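Local coordinates for protein-tyrosine-phosphatase PTP1 (Arabidopsis thaliana, PDB 6KRW) that hydrolyses phosphotyrosine in proteins, dephosphorylating the MAP kinase MPK6 and, together with MKP1, restraining salicylic acid and camalexin synthesis in plant defence, at residues 102-107 and 249-254; 129-134 and 221-226; 50-55 and 70-75. One frame throughout, in Å; residues are numbered along the deposited sequence.

Contact 1: residues 102-107 and 249-254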
loop_
_atom_site.group_PDB
_atom_site.type_symbol
_atom_site.label_atom_id
_atom_site.label_comp_id
_atom_site.label_asym_id
_atom_site.label_seq_id
_atom_site.Cartn_x
_atom_site.Cartn_y
_atom_site.Cartn_z
ATOM N N SER A 102 -5.756 5.636 -15.495
ATOM C CA SER A 102 -6.803 4.810 -14.835
ATOM C C SER A 102 -6.194 3.848 -13.814
ATOM O O SER A 102 -6.968 3.130 -13.183
ATOM C CB SER A 102 -7.616 4.055 -15.854
ATOM O OG SER A 102 -8.181 4.946 -16.800
ATOM N N ILE A 103 -4.860 3.792 -13.699
ATOM C CA ILE A 103 -4.176 2.812 -12.809
ATOM C C ILE A 103 -3.345 3.576 -11.782
ATOM O O ILE A 103 -2.442 4.325 -12.178
ATOM C CB ILE A 103 -3.371 1.803 -13.643
ATOM C CG1 ILE A 103 -4.285 1.125 -14.670
ATOM C CG2 ILE A 103 -2.701 0.810 -12.709
ATOM C CD1 ILE A 103 -3.577 0.318 -15.686
ATOM N N SER A 104 -3.687 3.421 -10.494
ATOM C CA SER A 104 -2.972 4.069 -9.378
ATOM C C SER A 104 -1.529 3.563 -9.302
ATOM O O SER A 104 -1.271 2.361 -9.551
ATOM C CB SER A 104 -3.628 3.809 -8.057
ATOM O OG SER A 104 -5.027 4.139 -8.093
ATOM N N GLN A 105 -0.662 4.455 -8.860
ATOM C CA GLN A 105 0.668 4.069 -8.381
ATOM C C GLN A 105 0.648 4.164 -6.859
ATOM O O GLN A 105 -0.183 4.951 -6.289
ATOM C CB GLN A 105 1.746 4.925 -9.036
ATOM C CG GLN A 105 1.769 6.367 -8.625
ATOM C CD GLN A 105 2.730 7.200 -9.439
ATOM O OE1 GLN A 105 3.733 6.686 -9.986
ATOM N NE2 GLN A 105 2.453 8.500 -9.493
ATOM N N PHE A 106 1.487 3.386 -6.228
ATOM C CA PHE A 106 1.578 3.340 -4.759
ATOM C C PHE A 106 2.961 3.709 -4.283
ATOM O O PHE A 106 3.970 3.479 -4.966
ATOM C CB PHE A 106 1.224 1.967 -4.200
ATOM C CG PHE A 106 0.022 1.336 -4.831
ATOM C CD1 PHE A 106 0.136 0.514 -5.935
ATOM C CD2 PHE A 106 -1.248 1.538 -4.300
ATOM C CE1 PHE A 106 -0.961 -0.074 -6.526
ATOM C CE2 PHE A 106 -2.353 0.929 -4.871
ATOM C CZ PHE A 106 -2.223 0.123 -5.983
ATOM N N ILE A 107 3.036 4.220 -3.081
ATOM C CA ILE A 107 4.247 4.229 -2.250
ATOM C C ILE A 107 4.084 3.205 -1.150
ATOM O O ILE A 107 3.225 3.412 -0.254
ATOM C CB ILE A 107 4.619 5.617 -1.746
ATOM C CG1 ILE A 107 5.008 6.526 -2.912
ATOM C CG2 ILE A 107 5.726 5.530 -0.725
ATOM C CD1 ILE A 107 5.205 7.967 -2.504
ATOM N N ALA A 249 -1.874 -5.613 -4.463
ATOM C CA ALA A 249 -2.175 -6.615 -5.503
ATOM C C ALA A 249 -3.661 -6.592 -5.840
ATOM O O ALA A 249 -4.053 -6.697 -7.015
ATOM C CB ALA A 249 -1.699 -7.980 -5.110
ATOM N N ILE A 250 -4.516 -6.495 -4.817
ATOM C CA ILE A 250 -5.984 -6.496 -5.081
ATOM C C ILE A 250 -6.356 -5.226 -5.846
ATOM O O ILE A 250 -7.047 -5.299 -6.888
ATOM C CB ILE A 250 -6.742 -6.630 -3.748
ATOM C CG1 ILE A 250 -6.417 -7.952 -3.046
ATOM C CG2 ILE A 250 -8.248 -6.419 -3.967
ATOM C CD1 ILE A 250 -6.755 -7.966 -1.538
ATOM N N HIS A 251 -5.919 -4.084 -5.349
ATOM C CA HIS A 251 -6.246 -2.773 -5.955
ATOM C C HIS A 251 -5.729 -2.706 -7.393
ATOM O O HIS A 251 -6.470 -2.350 -8.319
ATOM C CB HIS A 251 -5.659 -1.701 -5.048
ATOM C CG HIS A 251 -5.907 -0.296 -5.440
ATOM N ND1 HIS A 251 -6.372 0.623 -4.525
ATOM C CD2 HIS A 251 -5.738 0.381 -6.596
ATOM C CE1 HIS A 251 -6.447 1.810 -5.104
ATOM N NE2 HIS A 251 -6.094 1.685 -6.373
ATOM N N ASN A 252 -4.482 -3.102 -7.568
ATOM C CA ASN A 252 -3.844 -3.007 -8.896
ATOM C C ASN A 252 -4.504 -3.978 -9.877
ATOM O O ASN A 252 -4.727 -3.623 -11.060
ATOM C CB ASN A 252 -2.373 -3.335 -8.712
ATOM C CG ASN A 252 -1.559 -3.210 -9.991
ATOM O OD1 ASN A 252 -1.061 -4.232 -10.493
ATOM N ND2 ASN A 252 -1.440 -1.995 -10.489
ATOM N N THR A 253 -4.821 -5.191 -9.429
ATOM C CA THR A 253 -5.403 -6.194 -10.335
ATOM C C THR A 253 -6.749 -5.688 -10.841
ATOM O O THR A 253 -7.049 -5.796 -12.040
ATOM C CB THR A 253 -5.514 -7.556 -9.652
ATOM O OG1 THR A 253 -4.182 -8.011 -9.333
ATOM C CG2 THR A 253 -6.235 -8.557 -10.526
ATOM N N ILE A 254 -7.618 -5.273 -9.916
ATOM C CA ILE A 254 -8.966 -4.802 -10.330
ATOM C C ILE A 254 -8.845 -3.620 -11.297
ATOM O O ILE A 254 -9.514 -3.641 -12.339
ATOM C CB ILE A 254 -9.812 -4.490 -9.087
ATOM C CG1 ILE A 254 -10.087 -5.769 -8.295
ATOM C CG2 ILE A 254 -11.074 -3.733 -9.473
ATOM C CD1 ILE A 254 -11.006 -6.746 -8.954
HETATM O O HOH W 1 -2.997 0.161 -9.281
#

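Contact 2: residues 129-134 and 221-226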
loop_
_atom_site.group_PDB
_atom_site.type_symbol
_atom_site.label_atom_id
_atom_site.label_comp_id
_atom_site.label_asym_id
_atom_site.label_seq_id
_atom_site.Cartn_x
_atom_site.Cartn_y
_atom_site.Cartn_z
ATOM N N CYS A 129 0.663 13.097 -1.961
ATOM C CA CYS A 129 -0.112 11.835 -1.847
ATOM C C CYS A 129 -1.504 12.153 -1.331
ATOM O O CYS A 129 -1.604 12.734 -0.272
ATOM C CB CYS A 129 0.552 10.865 -0.885
ATOM S SG CYS A 129 2.216 10.396 -1.428
ATOM N N PRO A 130 -2.587 11.815 -2.060
ATOM C CA PRO A 130 -3.933 12.152 -1.587
ATOM C C PRO A 130 -4.500 11.206 -0.516
ATOM O O PRO A 130 -5.481 11.585 0.160
ATOM C CB PRO A 130 -4.755 12.073 -2.877
ATOM C CG PRO A 130 -4.051 11.023 -3.695
ATOM C CD PRO A 130 -2.585 11.311 -3.444
ATOM N N ILE A 131 -3.910 10.015 -0.382
ATOM C CA ILE A 131 -4.477 8.893 0.422
ATOM C C ILE A 131 -3.335 8.252 1.189
ATOM O O ILE A 131 -2.295 7.983 0.582
ATOM C CB ILE A 131 -5.162 7.843 -0.477
ATOM C CG1 ILE A 131 -6.290 8.453 -1.315
ATOM C CG2 ILE A 131 -5.626 6.631 0.328
ATOM C CD1 ILE A 131 -7.459 8.934 -0.563
ATOM N N ILE A 132 -3.587 7.863 2.414
ATOM C CA ILE A 132 -2.795 6.908 3.205
ATOM C C ILE A 132 -3.680 5.737 3.597
ATOM O O ILE A 132 -4.715 5.953 4.229
ATOM C CB ILE A 132 -2.168 7.556 4.432
ATOM C CG1 ILE A 132 -1.253 8.716 4.062
ATOM C CG2 ILE A 132 -1.463 6.522 5.263
ATOM C CD1 ILE A 132 -0.896 9.621 5.238
ATOM N N VAL A 133 -3.273 4.543 3.239
ATOM C CA VAL A 133 -3.879 3.261 3.633
ATOM C C VAL A 133 -2.993 2.647 4.687
ATOM O O VAL A 133 -1.833 2.270 4.390
ATOM C CB VAL A 133 -4.147 2.324 2.457
ATOM C CG1 VAL A 133 -4.748 1.021 2.909
ATOM C CG2 VAL A 133 -4.968 3.000 1.381
ATOM N N MET A 134 -3.542 2.520 5.887
ATOM C CA MET A 134 -2.813 1.962 7.034
ATOM C C MET A 134 -3.432 0.621 7.409
ATOM O O MET A 134 -4.620 0.612 7.807
ATOM C CB MET A 134 -2.924 2.928 8.208
ATOM C CG MET A 134 -2.237 2.441 9.435
ATOM S SD MET A 134 -2.235 3.700 10.687
ATOM C CE MET A 134 -1.313 2.820 11.933
ATOM N N LYS A 221 -13.237 0.199 -2.783
ATOM C CA LYS A 221 -14.455 0.876 -3.281
ATOM C C LYS A 221 -14.375 2.382 -3.007
ATOM O O LYS A 221 -14.782 3.172 -3.897
ATOM C CB LYS A 221 -15.681 0.268 -2.622
ATOM C CG LYS A 221 -15.984 -1.151 -3.063
ATOM C CD LYS A 221 -17.165 -1.751 -2.317
ATOM C CE LYS A 221 -17.360 -3.226 -2.617
ATOM N NZ LYS A 221 -17.712 -3.466 -4.038
ATOM N N ARG A 222 -13.844 2.775 -1.852
ATOM C CA ARG A 222 -13.725 4.225 -1.532
ATOM C C ARG A 222 -12.670 4.890 -2.422
ATOM O O ARG A 222 -12.755 6.089 -2.667
ATOM C CB ARG A 222 -13.404 4.409 -0.052
ATOM C CG ARG A 222 -14.569 4.030 0.852
ATOM C CD ARG A 222 -14.233 4.189 2.321
ATOM N NE ARG A 222 -15.416 3.880 3.132
ATOM C CZ ARG A 222 -16.439 4.687 3.317
ATOM N NH1 ARG A 222 -17.468 4.288 4.057
ATOM N NH2 ARG A 222 -16.429 5.885 2.758
ATOM N N LEU A 223 -11.713 4.111 -2.924
ATOM C CA LEU A 223 -10.597 4.700 -3.709
ATOM C C LEU A 223 -10.856 4.611 -5.212
ATOM O O LEU A 223 -10.065 5.221 -5.960
ATOM C CB LEU A 223 -9.290 4.006 -3.328
ATOM C CG LEU A 223 -8.854 4.155 -1.866
ATOM C CD1 LEU A 223 -7.466 3.551 -1.667
ATOM C CD2 LEU A 223 -8.884 5.615 -1.397
ATOM N N TYR A 224 -11.904 3.921 -5.659
ATOM C CA TYR A 224 -12.220 3.888 -7.112
ATOM C C TYR A 224 -12.326 5.313 -7.662
ATOM O O TYR A 224 -11.913 5.536 -8.831
ATOM C CB TYR A 224 -13.546 3.175 -7.368
ATOM C CG TYR A 224 -13.528 1.663 -7.344
ATOM C CD1 TYR A 224 -12.465 0.926 -7.838
ATOM C CD2 TYR A 224 -14.631 0.958 -6.884
ATOM C CE1 TYR A 224 -12.489 -0.462 -7.838
ATOM C CE2 TYR A 224 -14.667 -0.427 -6.874
ATOM C CZ TYR A 224 -13.592 -1.144 -7.359
ATOM O OH TYR A 224 -13.633 -2.511 -7.356
ATOM N N GLN A 225 -12.809 6.245 -6.835
ATOM C CA GLN A 225 -13.166 7.628 -7.252
ATOM C C GLN A 225 -11.920 8.516 -7.332
ATOM O O GLN A 225 -12.015 9.604 -7.912
ATOM C CB GLN A 225 -14.168 8.248 -6.270
ATOM C CG GLN A 225 -15.256 7.286 -5.820
ATOM C CD GLN A 225 -16.201 6.928 -6.939
ATOM O OE1 GLN A 225 -16.442 7.718 -7.849
ATOM N NE2 GLN A 225 -16.770 5.734 -6.865
ATOM N N VAL A 226 -10.793 8.086 -6.768
ATOM C CA VAL A 226 -9.623 8.982 -6.585
ATOM C C VAL A 226 -8.779 8.900 -7.846
ATOM O O VAL A 226 -8.201 7.859 -8.121
ATOM C CB VAL A 226 -8.816 8.583 -5.341
ATOM C CG1 VAL A 226 -7.622 9.504 -5.144
ATOM C CG2 VAL A 226 -9.692 8.541 -4.092
#

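Contact 3: residues 50-55 and 70-75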
loop_
_atom_site.group_PDB
_atom_site.type_symbol
_atom_site.label_atom_id
_atom_site.label_comp_id
_atom_site.label_asym_id
_atom_site.label_seq_id
_atom_site.Cartn_x
_atom_site.Cartn_y
_atom_site.Cartn_z
ATOM N N ASN A 50 21.984 -3.932 -4.065
ATOM C CA ASN A 50 20.862 -3.243 -4.749
ATOM C C ASN A 50 20.160 -2.231 -3.839
ATOM O O ASN A 50 19.314 -1.504 -4.368
ATOM C CB ASN A 50 19.906 -4.236 -5.405
ATOM C CG ASN A 50 19.177 -5.125 -4.414
ATOM O OD1 ASN A 50 19.001 -4.758 -3.241
ATOM N ND2 ASN A 50 18.769 -6.295 -4.872
ATOM N N SER A 51 20.525 -2.158 -2.559
ATOM C CA SER A 51 19.857 -1.241 -1.604
ATOM C C SER A 51 20.925 -0.534 -0.782
ATOM O O SER A 51 20.857 -0.481 0.429
ATOM C CB SER A 51 18.841 -1.997 -0.754
ATOM O OG SER A 51 17.939 -2.717 -1.536
ATOM N N THR A 52 21.932 0.018 -1.446
ATOM C CA THR A 52 23.102 0.593 -0.750
ATOM C C THR A 52 22.705 1.777 0.131
ATOM O O THR A 52 23.315 1.954 1.194
ATOM C CB THR A 52 24.191 0.993 -1.752
ATOM O OG1 THR A 52 23.746 2.045 -2.599
ATOM C CG2 THR A 52 24.580 -0.180 -2.621
ATOM N N VAL A 53 21.770 2.607 -0.307
ATOM C CA VAL A 53 21.467 3.825 0.488
ATOM C C VAL A 53 20.780 3.395 1.799
ATOM O O VAL A 53 21.143 3.921 2.850
ATOM C CB VAL A 53 20.628 4.833 -0.315
ATOM C CG1 VAL A 53 20.287 6.038 0.538
ATOM C CG2 VAL A 53 21.396 5.251 -1.554
ATOM N N ALA A 54 19.847 2.458 1.707
ATOM C CA ALA A 54 19.119 1.947 2.889
ATOM C C ALA A 54 20.090 1.308 3.879
ATOM O O ALA A 54 19.777 1.342 5.109
ATOM C CB ALA A 54 18.070 0.943 2.471
ATOM N N MET A 55 21.145 0.664 3.374
ATOM C CA MET A 55 22.088 -0.125 4.215
ATOM C C MET A 55 23.220 0.782 4.729
ATOM O O MET A 55 24.018 0.298 5.515
ATOM C CB MET A 55 22.662 -1.334 3.460
ATOM C CG MET A 55 21.627 -2.383 3.056
ATOM S SD MET A 55 20.660 -2.993 4.427
ATOM C CE MET A 55 19.498 -4.058 3.592
ATOM N N PRO A 70 14.051 -0.414 0.782
ATOM C CA PRO A 70 13.811 -0.173 -0.637
ATOM C C PRO A 70 15.101 -0.339 -1.459
ATOM O O PRO A 70 16.173 -0.016 -0.989
ATOM C CB PRO A 70 13.337 1.279 -0.690
ATOM C CG PRO A 70 14.130 1.926 0.444
ATOM C CD PRO A 70 14.153 0.849 1.536
ATOM N N PHE A 71 14.889 -0.812 -2.672
ATOM C CA PHE A 71 15.975 -0.824 -3.684
ATOM C C PHE A 71 16.370 0.594 -4.037
ATOM O O PHE A 71 15.523 1.510 -4.136
ATOM C CB PHE A 71 15.475 -1.562 -4.919
ATOM C CG PHE A 71 15.010 -2.963 -4.675
ATOM C CD1 PHE A 71 15.793 -3.870 -3.965
ATOM C CD2 PHE A 71 13.813 -3.421 -5.194
ATOM C CE1 PHE A 71 15.359 -5.170 -3.757
ATOM C CE2 PHE A 71 13.365 -4.715 -4.979
ATOM C CZ PHE A 71 14.139 -5.586 -4.261
ATOM N N ASP A 72 17.651 0.795 -4.324
ATOM C CA ASP A 72 18.118 2.107 -4.815
ATOM C C ASP A 72 17.346 2.532 -6.062
ATOM O O ASP A 72 17.080 3.742 -6.213
ATOM C CB ASP A 72 19.611 2.060 -5.130
ATOM C CG ASP A 72 20.507 1.844 -3.931
ATOM O OD1 ASP A 72 20.144 2.273 -2.824
ATOM O OD2 ASP A 72 21.612 1.287 -4.082
ATOM N N LYS A 73 16.998 1.577 -6.939
ATOM C CA LYS A 73 16.479 1.947 -8.275
ATOM C C LYS A 73 15.124 2.662 -8.180
ATOM O O LYS A 73 14.807 3.419 -9.070
ATOM C CB LYS A 73 16.363 0.719 -9.168
ATOM C CG LYS A 73 15.340 -0.305 -8.740
ATOM C CD LYS A 73 15.223 -1.510 -9.671
ATOM C CE LYS A 73 14.150 -2.482 -9.198
ATOM N NZ LYS A 73 12.817 -1.832 -9.147
ATOM N N ASN A 74 14.346 2.404 -7.107
ATOM C CA ASN A 74 12.966 2.964 -7.070
ATOM C C ASN A 74 12.630 3.471 -5.678
ATOM O O ASN A 74 11.416 3.656 -5.452
ATOM C CB ASN A 74 11.933 1.968 -7.570
ATOM C CG ASN A 74 11.741 0.817 -6.596
ATOM O OD1 ASN A 74 12.712 0.368 -5.976
ATOM N ND2 ASN A 74 10.498 0.326 -6.479
ATOM N N ARG A 75 13.579 3.738 -4.825
ATOM C CA ARG A 75 13.285 4.302 -3.496
ATOM C C ARG A 75 12.745 5.707 -3.696
ATOM O O ARG A 75 13.087 6.418 -4.665
ATOM C CB ARG A 75 14.508 4.307 -2.596
ATOM C CG ARG A 75 15.640 5.223 -3.028
ATOM C CD ARG A 75 16.864 5.056 -2.161
ATOM N NE ARG A 75 17.872 6.037 -2.540
ATOM C CZ ARG A 75 18.007 7.244 -2.059
ATOM N NH1 ARG A 75 17.200 7.688 -1.082
ATOM N NH2 ARG A 75 18.943 8.040 -2.560
HETATM O O HOH W 2 18.432 -1.035 -6.958
HETATM O O HOH W 3 18.290 1.902 -0.717
#

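Contact 1: residues 102-107 and 249-254
Ile103 and Asn252 mark the closest approach of the two backbones, with 7.0 Å between Ile103 CA and Asn252 CA. Residues 102-107 run as a loop into strand 106-109, while 249-254 are fewer than two turns of helix 242-259; the gap is spanned by side chains and one water. The principal meeting is a T-shaped aromatic pair. His251 has CG anti to its backbone N (chi1 -178°), and its ring presents a face to the edge of Phe106, the planes standing 84° apart. Phe106 CE2 lies 3.8 Å above the centre of the His251 imidazole, and the neighbouring rim atom Phe106 CZ comes within 3.6 Å of His251 CD2. At the edge of the same imidazole, near its plane, Ser104 OG sits 3.2 Å from His251 NE2. The other ring nitrogen, ND1, is hydrogen-bonded to the hydroxyl of Tyr247, one turn back in the helix. An alanine in place of His251 would probably leave the Phe106 edge facing a gap and the Tyr247 hydroxyl without this partner.

Asn252 carries the second half of the contact. Asn252 ND2 donates to a water, 2.9 Å away, which in turn donates to Ser104 O at 2.8 Å; Ile103 CG2 packs against Asn252 ND2 at 3.8 Å. With Thr97 OG1 also on ND2 and Arg256 NH1 on OD1, both ends of the carboxamide are engaged and its rotation is fixed. Helix 242-259 is the one that follows the phosphate-binding loop of this family, and Phe106 also touches Ile233 and Val235 of the strand leading to Cys237. In this buried setting the aromatic pair supplies close carbon packing, while the shared water joins the Ser104 carbonyl to an Asn252 amide that Thr97 and Arg256 also hold.

Contact 2: residues 129-134 and 221-226
Leu223 and Ile131 make the tightest part of this contact, sliding past each other in opposite directions. The CD2 branch of Leu223 fits against the aliphatic fork of Ile131, 3.7 Å from Ile131 CD1 and 3.8 Å from Ile131 CG2. The first torsion of the isoleucine (chi1 -58°) sets CG1 beside the backbone N and CG2 anti to it, turning both toward the CD2 methyl of Leu223. The other branch, Leu223 CD1, reaches further along the strand and touches Val133 CG2 at 4.0 Å. Ile131 and Val133, two residues apart in strand 131-134, thus offer the leucine a continuous apolar patch on one face of the sheet.

This strand lies deep in the mixed sheet of the tyrosine phosphatase fold, bonded through its backbone to strand 233-236 and to strand 194-200, and the end of helix 214-223 packs against it. Leu223 also touches Tyr247 and His251 of helix 242-259, placing its isobutyl group between the sheet and that second helix.

Val226 is delivered to the same patch by a type I turn running from Leu223, in which Val226 N donates to Leu223 O at 3.1 Å. Its side chain meets Ile131 tip to tip. Val226 CG1 approaches Ile131 CG1 at 4.2 Å, and it also packs against Pro130, 4.1 Å from Pro130 CG. The second methyl, Val226 CG2, is directed at Ile131 CD1, 4.2 Å away, where the isoleucine tip already rests on Leu223.

Contact 3: residues 50-55 and 70-75
Pro70 meets Ala54 through its ring, with Pro70 CD 4.0 Å from Ala54 CB. Its carbonyl oxygen accepts from a water that also donates to Asp72 OD1 and accepts from Ala54 N. Next, Phe71 turns a ring edge to the first segment: Phe71 CD1 lies 3.4 Å from Asn50 OD1, with Ser51 OG also near the ring plane. That amide oxygen is held by Ser51 OG, which donates to Asn50 OD1 at 2.9 Å.

Asp72 is gripped by both backbone and side chain, its CG standing beside the backbone N (chi1 -66°). Asp72 N donates to Asn50 O at 2.8 Å (165°), while its carboxylate collects three protein donors, besides the water on OD1, at the start of the short, weakly bonded helix 52-55. Asp72 OD2 accepts from Thr52 N at 2.9 Å and from Thr52 OG1 at 2.7 Å, the two arriving from opposite faces of the carboxylate plane. Asp72 OD1 uses its syn lone pair for Val53 N, 3.0 Å away and nearly straight at 172°. These donors probably stabilise the charged form of the carboxylate. A second water links Lys73 N to Asn50 O. Finally Arg75, its chain extended from CG to NE, crosses Val53 at about a right angle and lays a guanidinium face over it, Val53 CG1 sitting 3.7 Å from Arg75 CZ, while Arg75 NH2 bonds to Lys87 O.

The segment 70-75 comes shortly after the KNRY motif that characterises classical tyrosine phosphatases. Around it, Phe71 rests on Leu47 of helix 47-50, Pro70 and Val53 touch Tyr89 of strand 89-90, and Asn74 bonds to Leu94 of strand 92-95.

Contacts 1 and 2 belong to the buried core and share the central sheet, their centres about 10 Å apart; they touch where His251 CE1 meets Leu223 CD1 at 4.0 Å. Each packs a helix, or the turn that ends it, against a strand and the loop before it. Contact 3 lies more peripherally, about 22 Å from contact 1 and 26 Å from contact 2 between centres, and touches neither. Partly buried, it joins two pieces close in sequence. Contact 2 is plain apolar packing, contact 1 mixes ring packing with a water bridge, and contact 3 rests chiefly on directional polar bonds among a carboxylate, backbone amides and waters.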